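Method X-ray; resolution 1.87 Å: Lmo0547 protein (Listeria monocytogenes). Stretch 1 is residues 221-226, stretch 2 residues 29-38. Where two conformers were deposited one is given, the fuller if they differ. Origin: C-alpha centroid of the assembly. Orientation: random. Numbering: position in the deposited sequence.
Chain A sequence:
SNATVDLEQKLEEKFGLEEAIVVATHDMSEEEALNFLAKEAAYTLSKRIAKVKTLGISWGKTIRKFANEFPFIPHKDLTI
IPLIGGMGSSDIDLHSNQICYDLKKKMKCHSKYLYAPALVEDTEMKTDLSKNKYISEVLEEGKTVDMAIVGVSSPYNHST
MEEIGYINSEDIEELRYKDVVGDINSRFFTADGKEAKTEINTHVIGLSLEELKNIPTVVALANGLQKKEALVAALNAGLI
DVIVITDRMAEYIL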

# COMPACT_ATOMS: atom_id res chain seq x y z
N LEU A 221 5.14 -2.62 1.50
CA LEU A 221 6.09 -3.25 0.58
C LEU A 221 6.67 -2.17 -0.31
O LEU A 221 5.89 -1.49 -0.97
CB LEU A 221 5.31 -4.20 -0.33
CG LEU A 221 4.93 -5.61 0.09
CD1 LEU A 221 4.56 -5.75 1.53
CD2 LEU A 221 3.83 -6.17 -0.81
N ALA A 222 7.99 -1.98 -0.39
CA ALA A 222 8.52 -0.94 -1.29
C ALA A 222 9.84 -1.37 -1.90
O ALA A 222 10.64 -2.03 -1.26
CB ALA A 222 8.73 0.37 -0.55
N ASN A 223 10.09 -0.91 -3.11
CA ASN A 223 11.41 -1.14 -3.70
C ASN A 223 11.82 0.04 -4.56
O ASN A 223 10.95 0.70 -5.17
CB ASN A 223 11.40 -2.39 -4.56
CG ASN A 223 12.81 -2.82 -4.99
OD1 ASN A 223 13.75 -2.90 -4.19
ND2 ASN A 223 12.95 -3.07 -6.28
N GLY A 224 13.13 0.25 -4.68
CA GLY A 224 13.66 1.24 -5.60
C GLY A 224 14.07 2.48 -4.89
O GLY A 224 13.32 3.09 -4.12
N LEU A 225 15.29 2.89 -5.14
CA LEU A 225 15.88 3.93 -4.32
C LEU A 225 15.20 5.31 -4.53
O LEU A 225 15.17 6.12 -3.60
CB LEU A 225 17.42 3.89 -4.50
CG LEU A 225 18.03 2.48 -4.10
CD1 LEU A 225 19.48 2.32 -4.55
CD2 LEU A 225 17.98 2.13 -2.61
N GLN A 226 14.58 5.54 -5.69
CA GLN A 226 13.77 6.74 -5.94
C GLN A 226 12.63 6.89 -4.92
O GLN A 226 12.07 7.98 -4.75
CB GLN A 226 13.17 6.73 -7.36
CG GLN A 226 14.15 7.06 -8.49
CD GLN A 226 13.52 7.07 -9.88
OE1 GLN A 226 12.31 6.89 -10.04
NE2 GLN A 226 14.34 7.29 -10.90
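Stretch 2, residues 29-38: SEEEALNFLA

Stretch 1 is an extended segment from Leu221 to Asn223 that changes course at Gly224. Gly224 has phi/psi of 103/128, where a CB would be jammed against the carbonyl O of Asn223. Leu225 and Gln226 then take compact backbone angles near -60/-25. Stretch 2 starts with Ser29, followed by a helix from Glu30 that runs through Ala38 and continues later in the chain. Ser29 is the N-cap: Glu32 N donates to Ser29 OG at 3.0 Å. In return, Ser29 N donates to Glu32 OE1 at 2.6 Å.

The two stretches run in opposite senses. Gly224 CA lies nearest Glu30 CA at 6.3 Å, and Asn223 CA lies nearest Leu34 CA at 6.2 Å. Further along the helix, Leu37 reaches back to Ala222. Their contact is small, burying 281 Å² over both sides.

Asn223 is the centre of the contact. Its CB points toward the helix, and chi1 is t. ND2 donates to Glu30 O at 3.0 Å, but the angle of 122° makes this bond weak. Glu30 O also accepts the helical bond from Leu34 N, at 3.0 Å, so the amide joins an acceptor already in use. Asn223 ND2 also lies 3.7 Å from Leu34 CB and 4.3 Å from Ala33 CB.

Leu37, with chi1 t and chi2 p, packs with CD2 3.4 Å from Ala222 O and 4.0 Å from Asn223 CB. At the helix start, the CB of Glu30 points sideways, but its extended side chain brings CD to 3.6 Å from Gly224 CA. An ideal CB on Gly224 would clash with Glu30 OE2 at 3.0 Å. A water bridges the same end: it donates to Glu30 OE1 at 2.6 Å and accepts from Leu225 N at 2.9 Å.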

# COMPACT_ATOMS: atom_id res chain seq x y z
N SER A 29 19.23 -6.83 -10.40
CA SER A 29 18.77 -5.50 -10.79
C SER A 29 17.60 -5.05 -9.91
O SER A 29 17.02 -5.84 -9.15
CB SER A 29 18.32 -5.52 -12.25
OG SER A 29 17.06 -6.17 -12.39
N GLU A 30 17.22 -3.78 -10.00
CA GLU A 30 16.07 -3.32 -9.23
C GLU A 30 14.82 -4.17 -9.55
O GLU A 30 14.10 -4.55 -8.64
CB GLU A 30 15.75 -1.86 -9.51
CG GLU A 30 14.78 -1.23 -8.52
CD GLU A 30 14.40 0.19 -8.94
OE1 GLU A 30 15.27 1.09 -8.85
OE2 GLU A 30 13.23 0.39 -9.36
N GLU A 31 14.61 -4.47 -10.84
CA GLU A 31 13.46 -5.23 -11.34
C GLU A 31 13.51 -6.68 -10.84
O GLU A 31 12.50 -7.28 -10.47
CB GLU A 31 13.46 -5.25 -12.89
CG GLU A 31 13.70 -3.92 -13.59
CD GLU A 31 13.34 -3.97 -15.07
OE1 GLU A 31 12.91 -2.93 -15.61
OE2 GLU A 31 13.51 -5.04 -15.68
N GLU A 32 14.68 -7.27 -10.88
CA GLU A 32 14.82 -8.67 -10.37
C GLU A 32 14.62 -8.74 -8.80
O GLU A 32 14.02 -9.68 -8.25
CB GLU A 32 16.18 -9.23 -10.75
CG GLU A 32 16.44 -9.19 -12.26
CD GLU A 32 17.91 -9.32 -12.63
OE1 GLU A 32 18.79 -8.93 -11.84
OE2 GLU A 32 18.15 -9.85 -13.73
N ALA A 33 15.13 -7.73 -8.12
CA ALA A 33 14.94 -7.60 -6.68
C ALA A 33 13.44 -7.46 -6.33
O ALA A 33 12.96 -8.06 -5.36
CB ALA A 33 15.71 -6.40 -6.20
N LEU A 34 12.70 -6.66 -7.11
CA LEU A 34 11.25 -6.50 -6.88
C LEU A 34 10.50 -7.81 -6.95
O LEU A 34 9.64 -8.05 -6.07
CB LEU A 34 10.64 -5.51 -7.87
CG LEU A 34 9.13 -5.29 -7.83
CD1 LEU A 34 8.73 -4.77 -6.49
CD2 LEU A 34 8.73 -4.27 -8.90
N ASN A 35 10.78 -8.68 -7.93
CA ASN A 35 10.14 -9.99 -7.99
C ASN A 35 10.48 -10.92 -6.79
O ASN A 35 9.64 -11.63 -6.27
CB ASN A 35 10.44 -10.72 -9.30
CG ASN A 35 9.84 -10.01 -10.50
OD1 ASN A 35 8.70 -9.56 -10.44
ND2 ASN A 35 10.63 -9.81 -11.54
N PHE A 36 11.75 -10.88 -6.39
CA PHE A 36 12.20 -11.64 -5.28
C PHE A 36 11.56 -11.11 -3.98
O PHE A 36 11.10 -11.92 -3.14
CB PHE A 36 13.75 -11.51 -5.22
CG PHE A 36 14.37 -12.27 -4.11
CD1 PHE A 36 14.17 -13.62 -3.98
CD2 PHE A 36 15.13 -11.63 -3.17
CE1 PHE A 36 14.74 -14.32 -2.94
CE2 PHE A 36 15.73 -12.35 -2.13
CZ PHE A 36 15.51 -13.68 -2.01
N LEU A 37 11.51 -9.79 -3.82
CA LEU A 37 10.81 -9.15 -2.67
C LEU A 37 9.37 -9.60 -2.60
O LEU A 37 8.89 -9.97 -1.53
CB LEU A 37 10.92 -7.65 -2.75
CG LEU A 37 10.26 -6.82 -1.69
CD1 LEU A 37 10.84 -7.08 -0.32
CD2 LEU A 37 10.50 -5.35 -2.06
N ALA A 38 8.69 -9.63 -3.75
CA ALA A 38 7.30 -10.11 -3.77
C ALA A 38 7.14 -11.54 -3.32
O ALA A 38 6.20 -11.88 -2.56
CB ALA A 38 6.67 -9.89 -5.14
O HOH W 1 16.90 1.11 -6.78